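PDB 3HFT: WbmS, polysaccharide deacetylase involved in O-antigen biosynthesis from Bordetella bronchiseptica, which probably removes acetyl groups from a sugar unit during O-antigen biosynthesis, as a zinc-binding member of the polysaccharide deacetylase family. Local coordinates for residues A[53-58]-A[210-215]; A[41-46]-A[247-252]. All coordinates share one frame; numbering follows the deposited sequence.

How the contacts relate
Contact 1 (53-58 with 210-215) and contact 2 (41-46 with 247-252) are both buried and touch each other, their centres about 8 Å apart. Strand 39-44 runs on into helix 50-63, and contact 1 is nested inside the loop that contact 2 closes. T56 CG2 packs on F43 CE1 at 3.7 Å, V212 CG2 on L249 CD2 at 4.0 Å, and N215 OD1 probably accepts a hydrogen bond from T247 N at 3.1 Å. Both reach the metal pocket: D46 binds zinc with H92 and H127, and one ethanediol, probably from the crystallisation liquor, bonds H211, D46 and D180. The V212 side chain lies about 13 Å from the zinc, that of F43 about 10 Å.

Contact 1: residues A[53-58]-A[210-215]; sequences LQDTID and IHVYMN. With EDO (1,2-ethanediol), chain D.
D55 meets Y213 at the edge of the ring: D55 CB lies near the ring plane, 3.6 Å from Y213 CD1. The two side chains are nearly perpendicular, with carboxylate and ring planes 80° apart. D55 CG stands anti to the backbone N (chi1 167°), which swings the carboxylate across toward R246, whose NH1 forms a salt bridge with D55 OD2. The same NH1 hydrogen-bonds V212 O, tying the two helices through a third residue.

This ring edge is the tight part, together with the buried pair T56 OG1 and V212 CB at 3.8 Å, a plain van der Waals contact. The looser side lies at the partly exposed D55, whose OD2 comes only within 4.3 Å of V212 CG1.

The axes pass 8.8 Å apart at 78°. Helices 50-63 and 209-214 follow the adjacent parallel strands 39-44 and 203-207, so the contact joins two neighbouring strand-helix units of the deacetylase fold. N215, with positive phi, ends helix 209-214 in a Schellman motif; one turn back, H211 NE2 gives a nearly straight bond to ethanediol O1 at 2.7 Å. With no direct hydrogen bond between the segments, the join rests on side-chain packing and on the shared arginine, whose charge probably stabilises D55 as a carboxylate.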
ATOM      1  N   LEU A  53      22.107   1.794  17.257  1.00 32.61           N
ATOM      2  CA  LEU A  53      22.090   2.603  16.032  1.00 31.41           C
ATOM      3  C   LEU A  53      23.522   2.878  15.591  1.00 31.94           C
ATOM      4  O   LEU A  53      23.842   2.759  14.407  1.00 33.34           O
ATOM      5  CB  LEU A  53      21.303   3.913  16.247  1.00 30.79           C
ATOM      6  CG  LEU A  53      21.294   4.909  15.083  1.00 33.61           C
ATOM      7  CD1 LEU A  53      20.801   4.266  13.789  1.00 30.40           C
ATOM      8  CD2 LEU A  53      20.429   6.106  15.453  1.00 32.57           C
ATOM      9  N   GLN A  54      24.405   3.180  16.546  1.00 32.97           N
ATOM     10  CA  GLN A  54      25.804   3.437  16.197  1.00 33.41           C
ATOM     11  C   GLN A  54      26.461   2.264  15.488  1.00 31.04           C
ATOM     12  O   GLN A  54      27.251   2.446  14.571  1.00 32.07           O
ATOM     13  CB  GLN A  54      26.647   3.801  17.410  1.00 35.34           C
ATOM     14  CG  GLN A  54      28.072   4.258  16.993  1.00 41.27           C
ATOM     15  CD  GLN A  54      28.051   5.563  16.218  1.00 39.86           C
ATOM     16  OE1 GLN A  54      27.548   6.554  16.724  1.00 49.45           O
ATOM     17  NE2 GLN A  54      28.575   5.568  14.991  1.00 41.92           N
ATOM     18  N   ASP A  55      26.140   1.049  15.904  1.00 33.82           N
ATOM     19  CA  ASP A  55      26.718  -0.138  15.290  1.00 33.11           C
ATOM     20  C   ASP A  55      26.288  -0.261  13.846  1.00 33.63           C
ATOM     21  O   ASP A  55      27.095  -0.605  12.971  1.00 34.16           O
ATOM     22  CB  ASP A  55      26.289  -1.388  16.068  1.00 33.29           C
ATOM     23  CG  ASP A  55      26.583  -2.691  15.304  1.00 37.68           C
ATOM     24  OD1 ASP A  55      27.737  -3.135  15.315  1.00 40.05           O
ATOM     25  OD2 ASP A  55      25.667  -3.257  14.689  1.00 41.84           O
ATOM     26  N   THR A  56      25.009   0.020  13.578  1.00 34.36           N
ATOM     27  CA  THR A  56      24.530  -0.025  12.204  1.00 33.84           C
ATOM     28  C   THR A  56      25.191   1.066  11.364  1.00 33.66           C
ATOM     29  O   THR A  56      25.646   0.790  10.273  1.00 33.04           O
ATOM     30  CB  THR A  56      23.004   0.053  12.110  1.00 35.81           C
ATOM     31  OG1 THR A  56      22.411  -1.015  12.856  1.00 40.49           O
ATOM     32  CG2 THR A  56      22.572  -0.114  10.656  1.00 34.05           C
ATOM     33  N   ILE A  57      25.216   2.305  11.854  1.00 33.92           N
ATOM     34  CA  ILE A  57      25.940   3.404  11.174  1.00 34.46           C
ATOM     35  C   ILE A  57      27.393   3.010  10.855  1.00 34.42           C
ATOM     36  O   ILE A  57      27.872   3.201   9.733  1.00 34.23           O
ATOM     37  CB  ILE A  57      25.922   4.711  12.027  1.00 35.74           C
ATOM     38  CG1 ILE A  57      24.513   5.322  12.066  1.00 33.12           C
ATOM     39  CG2 ILE A  57      26.870   5.773  11.446  1.00 33.56           C
ATOM     40  CD1 ILE A  57      24.338   6.411  13.101  1.00 33.95           C
ATOM     41  N   ASP A  58      28.096   2.455  11.835  1.00 34.15           N
ATOM     42  CA  ASP A  58      29.493   2.052  11.618  1.00 35.29           C
ATOM     43  C   ASP A  58      29.659   1.018  10.502  1.00 33.58           C
ATOM     44  O   ASP A  58      30.563   1.109   9.681  1.00 32.76           O
ATOM     45  CB  ASP A  58      30.093   1.520  12.906  1.00 37.36           C
ATOM     46  CG  ASP A  58      30.279   2.602  13.959  1.00 39.58           C
ATOM     47  OD1 ASP A  58      30.301   3.810  13.613  1.00 36.88           O
ATOM     48  OD2 ASP A  58      30.388   2.216  15.138  1.00 41.41           O
ATOM     49  N   ILE A 210      18.201  -2.892  15.361  1.00 32.15           N
ATOM     50  CA  ILE A 210      18.098  -3.962  16.351  1.00 32.48           C
ATOM     51  C   ILE A 210      18.373  -5.324  15.711  1.00 31.27           C
ATOM     52  O   ILE A 210      19.074  -6.154  16.294  1.00 32.65           O
ATOM     53  CB  ILE A 210      16.741  -3.953  17.142  1.00 32.67           C
ATOM     54  CG1 ILE A 210      16.866  -4.861  18.377  1.00 34.82           C
ATOM     55  CG2 ILE A 210      15.492  -4.344  16.237  1.00 31.41           C
ATOM     56  CD1 ILE A 210      18.030  -4.458  19.391  1.00 29.68           C
ATOM     57  N   HIS A 211      17.864  -5.560  14.517  1.00 31.57           N
ATOM     58  CA  HIS A 211      18.095  -6.877  13.894  1.00 32.75           C
ATOM     59  C   HIS A 211      19.485  -6.999  13.328  1.00 31.81           C
ATOM     60  O   HIS A 211      20.073  -8.081  13.323  1.00 31.19           O
ATOM     61  CB  HIS A 211      17.031  -7.201  12.849  1.00 32.85           C
ATOM     62  CG  HIS A 211      15.658  -7.290  13.419  1.00 33.13           C
ATOM     63  ND1 HIS A 211      15.382  -8.019  14.549  1.00 34.05           N
ATOM     64  CD2 HIS A 211      14.496  -6.707  13.050  1.00 36.62           C
ATOM     65  CE1 HIS A 211      14.099  -7.906  14.838  1.00 37.26           C
ATOM     66  NE2 HIS A 211      13.536  -7.120  13.936  1.00 33.17           N
ATOM     67  N   VAL A 212      20.042  -5.892  12.849  1.00 34.66           N
ATOM     68  CA  VAL A 212      21.445  -5.915  12.385  1.00 33.16           C
ATOM     69  C   VAL A 212      22.342  -6.184  13.602  1.00 31.93           C
ATOM     70  O   VAL A 212      23.260  -6.977  13.544  1.00 33.38           O
ATOM     71  CB  VAL A 212      21.822  -4.593  11.646  1.00 33.54           C
ATOM     72  CG1 VAL A 212      23.316  -4.544  11.264  1.00 31.10           C
ATOM     73  CG2 VAL A 212      20.915  -4.424  10.379  1.00 30.31           C
ATOM     74  N   TYR A 213      22.077  -5.522  14.716  1.00 31.62           N
ATOM     75  CA  TYR A 213      22.871  -5.738  15.921  1.00 30.49           C
ATOM     76  C   TYR A 213      22.840  -7.185  16.422  1.00 30.58           C
ATOM     77  O   TYR A 213      23.870  -7.734  16.788  1.00 32.63           O
ATOM     78  CB  TYR A 213      22.415  -4.800  17.043  1.00 31.43           C
ATOM     79  CG  TYR A 213      23.427  -4.715  18.154  1.00 32.49           C
ATOM     80  CD1 TYR A 213      24.484  -3.795  18.100  1.00 32.91           C
ATOM     81  CD2 TYR A 213      23.374  -5.578  19.236  1.00 31.38           C
ATOM     82  CE1 TYR A 213      25.420  -3.719  19.101  1.00 31.41           C
ATOM     83  CE2 TYR A 213      24.340  -5.523  20.221  1.00 31.19           C
ATOM     84  CZ  TYR A 213      25.348  -4.584  20.143  1.00 33.93           C
ATOM     85  OH  TYR A 213      26.278  -4.504  21.138  1.00 34.14           O
HETATM   86  N   MSE A 214      21.662  -7.789  16.462  1.00 30.98           N
HETATM   87  CA  MSE A 214      21.517  -9.165  16.981  1.00 33.72           C
HETATM   88  C   MSE A 214      21.654 -10.226  15.899  1.00 31.43           C
HETATM   89  O   MSE A 214      21.597 -11.412  16.209  1.00 32.42           O
HETATM   90  CB  MSE A 214      20.143  -9.367  17.641  1.00 33.23           C
HETATM   91  CG  MSE A 214      19.824  -8.336  18.750  1.00 41.67           C
HETATM   92 SE   MSE A 214      18.160  -8.828  19.647  0.75 37.41          SE
HETATM   93  CE  MSE A 214      18.770  -9.898  20.388  1.00 23.92           C
ATOM     94  N   ASN A 215      21.802  -9.807  14.645  1.00 33.20           N
ATOM     95  CA  ASN A 215      21.897 -10.744  13.515  1.00 31.86           C
ATOM     96  C   ASN A 215      20.700 -11.665  13.509  1.00 33.04           C
ATOM     97  O   ASN A 215      20.802 -12.873  13.278  1.00 32.01           O
ATOM     98  CB  ASN A 215      23.201 -11.530  13.526  1.00 30.86           C
ATOM     99  CG  ASN A 215      23.399 -12.383  12.264  1.00 34.50           C
ATOM    100  OD1 ASN A 215      22.992 -11.999  11.160  1.00 33.21           O
ATOM    101  ND2 ASN A 215      24.032 -13.538  12.431  1.00 30.50           N
TER
HETATM  102  C1  EDO D 259      10.627  -5.252  14.878  1.00 54.81           C
HETATM  103  O1  EDO D 259      10.891  -6.380  14.040  1.00 39.94           O
HETATM  104  C2  EDO D 259      11.695  -4.177  14.651  1.00 61.80           C
HETATM  105  O2  EDO D 259      11.202  -2.875  15.012  1.00 64.92           O

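Contact 2: residues A[41-46]-A[247-252]; sequences LTFDID and TFLQSL. With EDO (1,2-ethanediol), chain D.
L41 and L252 lie alongside one another, pointing oppositely, and their CD2 methyls meet at 4.2 Å. L41 CD2 serves both leucines of the helix, for it also lies 4.3 Å from L249 CD1, one helical turn before L252. The L41 CG lies anti to the carbonyl carbon (chi1 -64°), and CD1 continues anti to CA (chi2 173°), leaving CD2 as the methyl turned to the helix. From the other side, L252 and L249 both point toward the strand.

F43 is turned differently. L249 CD2 sits at the edge of its ring, near the ring plane, 4.4 Å from F43 CE1, so the methyl meets the rim rather than a face. The ring also stacks with W69 of strand 67-71, and T56 and I60 of helix 50-63 touch the same side chain. L249 is thus shared, one methyl on L41 and the other on F43.

The short axes of strand 41-44 and helix 247-252 run nearly antiparallel, at 154°, and pass 12.4 Å apart, a spacing filled by side chains. Helix 245-256 packs on side chains that strands 39-44 and 203-207 turn toward it, L249 also touching F207, while F21 touches both L41 and L252.

Just past the strand, D46 holds the zinc ion through OD1, with H92 and H127, and its OD2 accepts a hydrogen bond from ethanediol O2 at 2.6 Å. D44 OD1 makes a salt bridge with R125 NH1, which is also hydrogen-bonded to T42 OG1. The strand therefore divides its side chains: L41 and F43 form the apolar surface, joined to the helix by loose methyl contacts alone, while T42 and D44 are directed to polar partners and D46 beyond them binds the metal, consistent with the zinc site of polysaccharide deacetylases.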
ATOM      1  N   LEU A  41      19.458   0.987   0.213  1.00 31.49           N
ATOM      2  CA  LEU A  41      19.426   0.470   1.576  1.00 32.78           C
ATOM      3  C   LEU A  41      18.713   1.497   2.435  1.00 30.75           C
ATOM      4  O   LEU A  41      19.060   2.707   2.417  1.00 33.31           O
ATOM      5  CB  LEU A  41      20.844   0.239   2.104  1.00 32.91           C
ATOM      6  CG  LEU A  41      21.706  -0.817   1.402  1.00 36.47           C
ATOM      7  CD1 LEU A  41      23.152  -0.796   1.956  1.00 34.61           C
ATOM      8  CD2 LEU A  41      21.087  -2.184   1.550  1.00 37.26           C
ATOM      9  N   THR A  42      17.700   1.044   3.154  1.00 32.24           N
ATOM     10  CA  THR A  42      16.923   1.910   4.016  1.00 32.20           C
ATOM     11  C   THR A  42      16.879   1.303   5.422  1.00 34.00           C
ATOM     12  O   THR A  42      16.845   0.082   5.586  1.00 33.49           O
ATOM     13  CB  THR A  42      15.490   2.184   3.461  1.00 32.96           C
ATOM     14  OG1 THR A  42      14.691   1.001   3.547  1.00 33.07           O
ATOM     15  CG2 THR A  42      15.532   2.714   2.002  1.00 31.44           C
ATOM     16  N   PHE A  43      16.885   2.184   6.417  1.00 32.84           N
ATOM     17  CA  PHE A  43      16.912   1.799   7.806  1.00 32.47           C
ATOM     18  C   PHE A  43      15.807   2.473   8.588  1.00 33.17           C
ATOM     19  O   PHE A  43      15.769   3.675   8.687  1.00 33.07           O
ATOM     20  CB  PHE A  43      18.287   2.155   8.374  1.00 32.49           C
ATOM     21  CG  PHE A  43      19.398   1.395   7.704  1.00 32.55           C
ATOM     22  CD1 PHE A  43      19.776   0.151   8.180  1.00 36.00           C
ATOM     23  CD2 PHE A  43      20.019   1.905   6.583  1.00 32.75           C
ATOM     24  CE1 PHE A  43      20.739  -0.586   7.527  1.00 34.31           C
ATOM     25  CE2 PHE A  43      20.991   1.194   5.923  1.00 36.64           C
ATOM     26  CZ  PHE A  43      21.348  -0.054   6.384  1.00 36.52           C
ATOM     27  N   ASP A  44      14.883   1.674   9.097  1.00 34.21           N
ATOM     28  CA  ASP A  44      13.826   2.114   9.988  1.00 32.37           C
ATOM     29  C   ASP A  44      14.415   1.996  11.418  1.00 33.72           C
ATOM     30  O   ASP A  44      14.657   0.883  11.935  1.00 34.73           O
ATOM     31  CB  ASP A  44      12.608   1.213   9.879  1.00 32.57           C
ATOM     32  CG  ASP A  44      11.861   1.377   8.555  1.00 38.48           C
ATOM     33  OD1 ASP A  44      12.170   2.303   7.779  1.00 36.59           O
ATOM     34  OD2 ASP A  44      10.942   0.567   8.311  1.00 37.88           O
ATOM     35  N   ILE A  45      14.690   3.133  12.012  1.00 33.61           N
ATOM     36  CA  ILE A  45      15.451   3.182  13.272  1.00 33.68           C
ATOM     37  C   ILE A  45      14.683   2.496  14.417  1.00 33.62           C
ATOM     38  O   ILE A  45      15.275   1.822  15.235  1.00 33.31           O
ATOM     39  CB  ILE A  45      15.929   4.622  13.543  1.00 36.37           C
ATOM     40  CG1 ILE A  45      16.951   5.037  12.449  1.00 33.68           C
ATOM     41  CG2 ILE A  45      16.545   4.772  14.980  1.00 32.30           C
ATOM     42  CD1 ILE A  45      17.461   6.507  12.554  1.00 33.25           C
ATOM     43  N   ASP A  46      13.361   2.627  14.428  1.00 32.78           N
ATOM     44  CA  ASP A  46      12.482   1.980  15.415  1.00 32.50           C
ATOM     45  C   ASP A  46      12.964   2.084  16.861  1.00 32.27           C
ATOM     46  O   ASP A  46      13.037   1.080  17.583  1.00 33.04           O
ATOM     47  CB  ASP A  46      12.210   0.518  15.039  1.00 32.43           C
ATOM     48  CG  ASP A  46      11.222   0.407  13.908  1.00 36.30           C
ATOM     49  OD1 ASP A  46      11.066   1.420  13.197  1.00 36.71           O
ATOM     50  OD2 ASP A  46      10.622  -0.672  13.722  1.00 37.59           O
ATOM     51  N   THR A 247      24.558 -10.852   8.760  1.00 33.78           N
ATOM     52  CA  THR A 247      25.415 -11.508   7.779  1.00 32.31           C
ATOM     53  C   THR A 247      24.842 -11.332   6.358  1.00 33.83           C
ATOM     54  O   THR A 247      25.595 -11.209   5.412  1.00 31.83           O
ATOM     55  CB  THR A 247      25.667 -12.971   8.108  1.00 34.79           C
ATOM     56  OG1 THR A 247      24.436 -13.673   8.115  1.00 34.51           O
ATOM     57  CG2 THR A 247      26.396 -13.127   9.461  1.00 34.13           C
ATOM     58  N   PHE A 248      23.521 -11.252   6.226  1.00 32.37           N
ATOM     59  CA  PHE A 248      22.889 -10.985   4.932  1.00 34.25           C
ATOM     60  C   PHE A 248      23.341  -9.603   4.442  1.00 33.64           C
ATOM     61  O   PHE A 248      23.745  -9.439   3.304  1.00 33.29           O
ATOM     62  CB  PHE A 248      21.380 -11.057   5.108  1.00 35.75           C
ATOM     63  CG  PHE A 248      20.554 -10.706   3.886  1.00 33.99           C
ATOM     64  CD1 PHE A 248      20.114  -9.415   3.675  1.00 34.90           C
ATOM     65  CD2 PHE A 248      20.136 -11.694   3.002  1.00 36.89           C
ATOM     66  CE1 PHE A 248      19.309  -9.112   2.607  1.00 32.78           C
ATOM     67  CE2 PHE A 248      19.322 -11.387   1.935  1.00 38.84           C
ATOM     68  CZ  PHE A 248      18.909 -10.091   1.740  1.00 36.07           C
ATOM     69  N   LEU A 249      23.266  -8.612   5.325  1.00 34.97           N
ATOM     70  CA  LEU A 249      23.665  -7.248   4.963  1.00 35.25           C
ATOM     71  C   LEU A 249      25.134  -7.194   4.669  1.00 35.00           C
ATOM     72  O   LEU A 249      25.556  -6.546   3.710  1.00 31.98           O
ATOM     73  CB  LEU A 249      23.344  -6.296   6.114  1.00 35.65           C
ATOM     74  CG  LEU A 249      23.783  -4.842   5.967  1.00 33.01           C
ATOM     75  CD1 LEU A 249      23.218  -4.150   4.712  1.00 31.65           C
ATOM     76  CD2 LEU A 249      23.368  -4.089   7.271  1.00 35.98           C
ATOM     77  N   GLN A 250      25.946  -7.845   5.494  1.00 32.13           N
ATOM     78  CA  GLN A 250      27.392  -7.847   5.239  1.00 33.38           C
ATOM     79  C   GLN A 250      27.747  -8.476   3.889  1.00 35.09           C
ATOM     80  O   GLN A 250      28.572  -7.936   3.166  1.00 34.92           O
ATOM     81  CB  GLN A 250      28.166  -8.535   6.378  1.00 31.75           C
ATOM     82  CG  GLN A 250      28.171  -7.716   7.659  1.00 32.71           C
ATOM     83  CD  GLN A 250      28.703  -8.506   8.838  1.00 38.06           C
ATOM     84  OE1 GLN A 250      28.346  -9.660   9.030  1.00 37.07           O
ATOM     85  NE2 GLN A 250      29.555  -7.889   9.615  1.00 39.92           N
ATOM     86  N   SER A 251      27.111  -9.590   3.529  1.00 36.79           N
ATOM     87  CA  SER A 251      27.355 -10.231   2.220  1.00 38.01           C
ATOM     88  C   SER A 251      26.910  -9.386   1.056  1.00 37.86           C
ATOM     89  O   SER A 251      27.577  -9.317   0.028  1.00 36.38           O
ATOM     90  CB  SER A 251      26.606 -11.544   2.100  1.00 39.94           C
ATOM     91  OG  SER A 251      27.127 -12.439   3.044  1.00 49.07           O
ATOM     92  N   LEU A 252      25.764  -8.761   1.215  1.00 36.28           N
ATOM     93  CA  LEU A 252      25.211  -7.904   0.169  1.00 37.83           C
ATOM     94  C   LEU A 252      26.155  -6.760  -0.109  1.00 37.26           C
ATOM     95  O   LEU A 252      26.408  -6.421  -1.273  1.00 38.13           O
ATOM     96  CB  LEU A 252      23.849  -7.404   0.628  1.00 36.08           C
ATOM     97  CG  LEU A 252      23.000  -6.412  -0.125  1.00 43.68           C
ATOM     98  CD1 LEU A 252      21.636  -6.430   0.585  1.00 43.84           C
ATOM     99  CD2 LEU A 252      23.613  -5.035  -0.116  1.00 41.31           C
TER
HETATM  100  C1  EDO D 259      10.627  -5.252  14.878  1.00 54.81           C
HETATM  101  O1  EDO D 259      10.891  -6.380  14.040  1.00 39.94           O
HETATM  102  C2  EDO D 259      11.695  -4.177  14.651  1.00 61.80           C
HETATM  103  O2  EDO D 259      11.202  -2.875  15.012  1.00 64.92           O